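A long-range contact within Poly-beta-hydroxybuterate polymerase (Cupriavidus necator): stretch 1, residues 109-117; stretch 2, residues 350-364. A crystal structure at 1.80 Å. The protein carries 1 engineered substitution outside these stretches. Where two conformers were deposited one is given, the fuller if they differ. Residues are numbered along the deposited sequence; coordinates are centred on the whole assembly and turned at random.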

# COMPACT_ATOMS: atom_id res chain seq x y z
N GLY A 109 -9.89 -48.25 6.71
CA GLY A 109 -10.13 -49.31 5.75
C GLY A 109 -10.44 -48.83 4.35
O GLY A 109 -10.75 -49.64 3.48
N GLN A 110 -10.35 -47.52 4.10
CA GLN A 110 -10.66 -46.94 2.80
C GLN A 110 -9.41 -46.80 1.95
O GLN A 110 -8.30 -46.64 2.47
CB GLN A 110 -11.30 -45.56 2.97
CG GLN A 110 -12.69 -45.61 3.52
CD GLN A 110 -13.67 -46.09 2.48
OE1 GLN A 110 -13.79 -45.51 1.40
NE2 GLN A 110 -14.36 -47.17 2.79
N ASP A 111 -9.60 -46.84 0.63
CA ASP A 111 -8.48 -46.63 -0.28
C ASP A 111 -7.97 -45.19 -0.23
O ASP A 111 -6.76 -44.96 -0.40
CB ASP A 111 -8.90 -47.01 -1.70
CG ASP A 111 -7.76 -46.92 -2.69
OD1 ASP A 111 -6.62 -47.27 -2.31
OD2 ASP A 111 -8.00 -46.50 -3.84
N LYS A 112 -8.86 -44.23 0.00
CA LYS A 112 -8.49 -42.82 0.05
C LYS A 112 -9.22 -42.13 1.19
O LYS A 112 -10.34 -42.51 1.55
CB LYS A 112 -8.82 -42.11 -1.28
CG LYS A 112 -8.07 -42.66 -2.49
CD LYS A 112 -8.36 -41.86 -3.75
CE LYS A 112 -7.74 -42.50 -4.99
NZ LYS A 112 -6.26 -42.54 -4.91
N ILE A 113 -8.57 -41.10 1.74
CA ILE A 113 -9.14 -40.27 2.79
C ILE A 113 -9.14 -38.82 2.32
O ILE A 113 -8.43 -38.43 1.39
CB ILE A 113 -8.37 -40.40 4.13
CG1 ILE A 113 -6.96 -39.80 4.02
CG2 ILE A 113 -8.32 -41.87 4.57
CD1 ILE A 113 -6.17 -39.83 5.33
N ASN A 114 -9.96 -38.01 2.97
CA ASN A 114 -9.88 -36.57 2.78
C ASN A 114 -8.89 -35.99 3.78
O ASN A 114 -8.74 -36.50 4.90
CB ASN A 114 -11.26 -35.93 2.96
CG ASN A 114 -12.18 -36.25 1.81
OD1 ASN A 114 -11.76 -36.30 0.65
ND2 ASN A 114 -13.44 -36.50 2.12
N VAL A 115 -8.17 -34.95 3.37
CA VAL A 115 -7.23 -34.31 4.29
C VAL A 115 -7.47 -32.81 4.32
O VAL A 115 -7.96 -32.21 3.36
CB VAL A 115 -5.75 -34.62 3.97
CG1 VAL A 115 -5.53 -36.12 3.77
CG2 VAL A 115 -5.28 -33.83 2.76
N LEU A 116 -7.12 -32.21 5.45
CA LEU A 116 -7.23 -30.78 5.67
C LEU A 116 -5.95 -30.30 6.34
O LEU A 116 -5.38 -31.00 7.20
CB LEU A 116 -8.45 -30.44 6.55
CG LEU A 116 -8.64 -29.01 7.09
CD1 LEU A 116 -10.13 -28.76 7.39
CD2 LEU A 116 -7.80 -28.72 8.35
N GLY A 117 -5.48 -29.13 5.94
CA GLY A 117 -4.42 -28.45 6.65
C GLY A 117 -4.86 -27.04 6.99
O GLY A 117 -5.68 -26.44 6.29
N ASP A 350 -20.53 -23.90 2.69
CA ASP A 350 -19.98 -24.06 1.35
C ASP A 350 -18.95 -25.17 1.33
O ASP A 350 -18.96 -26.06 0.47
CB ASP A 350 -19.36 -22.75 0.88
CG ASP A 350 -18.84 -22.83 -0.55
OD1 ASP A 350 -17.71 -23.32 -0.76
OD2 ASP A 350 -19.57 -22.41 -1.47
N TRP A 351 -18.04 -25.14 2.30
CA TRP A 351 -16.99 -26.15 2.38
C TRP A 351 -17.55 -27.54 2.70
O TRP A 351 -17.17 -28.53 2.08
CB TRP A 351 -15.94 -25.74 3.40
CG TRP A 351 -14.96 -26.84 3.63
CD1 TRP A 351 -14.18 -27.44 2.69
CD2 TRP A 351 -14.67 -27.50 4.88
NE1 TRP A 351 -13.42 -28.44 3.27
CE2 TRP A 351 -13.69 -28.48 4.61
CE3 TRP A 351 -15.14 -27.34 6.19
CZ2 TRP A 351 -13.19 -29.32 5.61
CZ3 TRP A 351 -14.61 -28.17 7.18
CH2 TRP A 351 -13.65 -29.14 6.89
N THR A 352 -18.44 -27.65 3.70
CA THR A 352 -18.89 -28.99 4.07
C THR A 352 -19.69 -29.63 2.95
O THR A 352 -19.63 -30.86 2.78
CB THR A 352 -19.71 -28.99 5.37
OG1 THR A 352 -20.91 -28.23 5.19
CG2 THR A 352 -18.90 -28.40 6.53
N ALA A 353 -20.44 -28.83 2.18
CA ALA A 353 -21.13 -29.38 1.02
C ALA A 353 -20.12 -29.86 -0.02
O ALA A 353 -20.31 -30.93 -0.62
CB ALA A 353 -22.07 -28.33 0.42
N TRP A 354 -19.06 -29.09 -0.24
CA TRP A 354 -17.98 -29.54 -1.12
C TRP A 354 -17.34 -30.82 -0.59
O TRP A 354 -17.13 -31.78 -1.34
CB TRP A 354 -16.94 -28.43 -1.27
CG TRP A 354 -15.69 -28.79 -2.08
CD1 TRP A 354 -15.47 -28.58 -3.41
CD2 TRP A 354 -14.48 -29.38 -1.57
NE1 TRP A 354 -14.21 -29.02 -3.77
CE2 TRP A 354 -13.59 -29.52 -2.66
CE3 TRP A 354 -14.08 -29.82 -0.30
CZ2 TRP A 354 -12.31 -30.08 -2.51
CZ3 TRP A 354 -12.80 -30.37 -0.16
CH2 TRP A 354 -11.94 -30.50 -1.27
N LEU A 355 -17.08 -30.87 0.73
CA LEU A 355 -16.44 -32.04 1.31
C LEU A 355 -17.33 -33.27 1.21
O LEU A 355 -16.85 -34.38 0.97
CB LEU A 355 -16.07 -31.77 2.76
CG LEU A 355 -15.30 -32.88 3.48
CD1 LEU A 355 -13.89 -32.99 2.92
CD2 LEU A 355 -15.28 -32.59 4.97
N ALA A 356 -18.64 -33.10 1.40
CA ALA A 356 -19.54 -34.23 1.26
C ALA A 356 -19.41 -34.87 -0.12
O ALA A 356 -19.42 -36.10 -0.25
CB ALA A 356 -20.98 -33.80 1.53
N GLY A 357 -19.26 -34.05 -1.17
CA GLY A 357 -19.12 -34.58 -2.51
C GLY A 357 -17.84 -35.37 -2.73
O GLY A 357 -17.75 -36.13 -3.70
N GLN A 358 -16.85 -35.19 -1.87
CA GLN A 358 -15.61 -35.96 -1.94
C GLN A 358 -15.60 -37.18 -1.04
O GLN A 358 -14.66 -37.97 -1.11
CB GLN A 358 -14.42 -35.06 -1.57
CG GLN A 358 -14.47 -33.63 -2.11
CD GLN A 358 -14.30 -33.57 -3.62
OE1 GLN A 358 -13.87 -34.54 -4.24
NE2 GLN A 358 -14.65 -32.43 -4.21
N ALA A 359 -16.59 -37.35 -0.16
CA ALA A 359 -16.42 -38.26 0.98
C ALA A 359 -17.12 -39.61 0.81
O ALA A 359 -17.07 -40.43 1.74
CB ALA A 359 -16.90 -37.58 2.26
N GLY A 360 -17.75 -39.87 -0.33
CA GLY A 360 -18.40 -41.14 -0.54
C GLY A 360 -19.74 -41.23 0.17
O GLY A 360 -20.20 -40.30 0.83
N ALA A 361 -20.38 -42.40 0.03
CA ALA A 361 -21.72 -42.58 0.56
C ALA A 361 -21.69 -42.76 2.08
O ALA A 361 -20.66 -43.11 2.67
N LYS A 362 -22.84 -42.52 2.71
CA LYS A 362 -22.96 -42.60 4.16
C LYS A 362 -23.26 -44.02 4.59
O LYS A 362 -24.10 -44.71 3.99
CB LYS A 362 -24.04 -41.65 4.67
CG LYS A 362 -23.60 -40.17 4.69
CD LYS A 362 -24.51 -39.34 5.59
CE LYS A 362 -24.03 -37.90 5.66
NZ LYS A 362 -24.88 -37.07 6.57
N ARG A 363 -22.58 -44.47 5.65
CA ARG A 363 -22.77 -45.80 6.19
C ARG A 363 -22.84 -45.68 7.70
O ARG A 363 -22.51 -44.64 8.27
CB ARG A 363 -21.64 -46.75 5.76
CG ARG A 363 -20.25 -46.27 6.14
CD ARG A 363 -19.15 -47.25 5.74
NE ARG A 363 -18.96 -47.35 4.30
CZ ARG A 363 -17.98 -48.03 3.71
NH1 ARG A 363 -17.10 -48.69 4.46
NH2 ARG A 363 -17.88 -48.07 2.39
N ALA A 364 -23.29 -46.76 8.35
CA ALA A 364 -23.35 -46.80 9.80
C ALA A 364 -22.02 -46.36 10.42
O ALA A 364 -20.95 -46.78 9.98
CB ALA A 364 -23.72 -48.21 10.28

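This is a small packing contact, mainly of a strand against a helix and the turn after it, with a flanking approach of Gln110 to Arg363; side chains meet in van der Waals contact with no hydrogen bond across it, burying 263 Å² summed over both sides. Strand 113-117 and the helix that begins before Asp350 run roughly antiparallel, at 150°, and their axes approach to 9.9 Å, a gap that side chains must fill. Strand alternation selects them: Asn114 and Leu116 point toward the second stretch, whereas Ile113 and Val115 point away.

Asn114, with 80 Å² covered, is the most covered residue. Its m rotamer places ND2 3.6 Å from Leu355 CD1 and 3.6 Å from Ala359 CB, while its OD1 lies 3.7 Å from Gln358 CB. These closest partner atoms are all carbons; OD1 is hydrogen-bonded elsewhere in the structure. The small methyl of Ala359 suits the close backbone approach, 7.0 Å between Asn114 CA and Ala359 CA.

One helical turn before Leu355, whose N bonds to Trp351 O at 2.7 Å, the buried indole of Trp351 meets Leu116: CD1 of Leu116 lies 3.6 Å from CH2 of Trp351, an apolar contact approached obliquely. Partly exposed Gln110 and exposed Arg363 meet with Gln110 NE2 3.6 Å from Arg363 NH1; both are donor groups, consistent with proximity without a hydrogen bond.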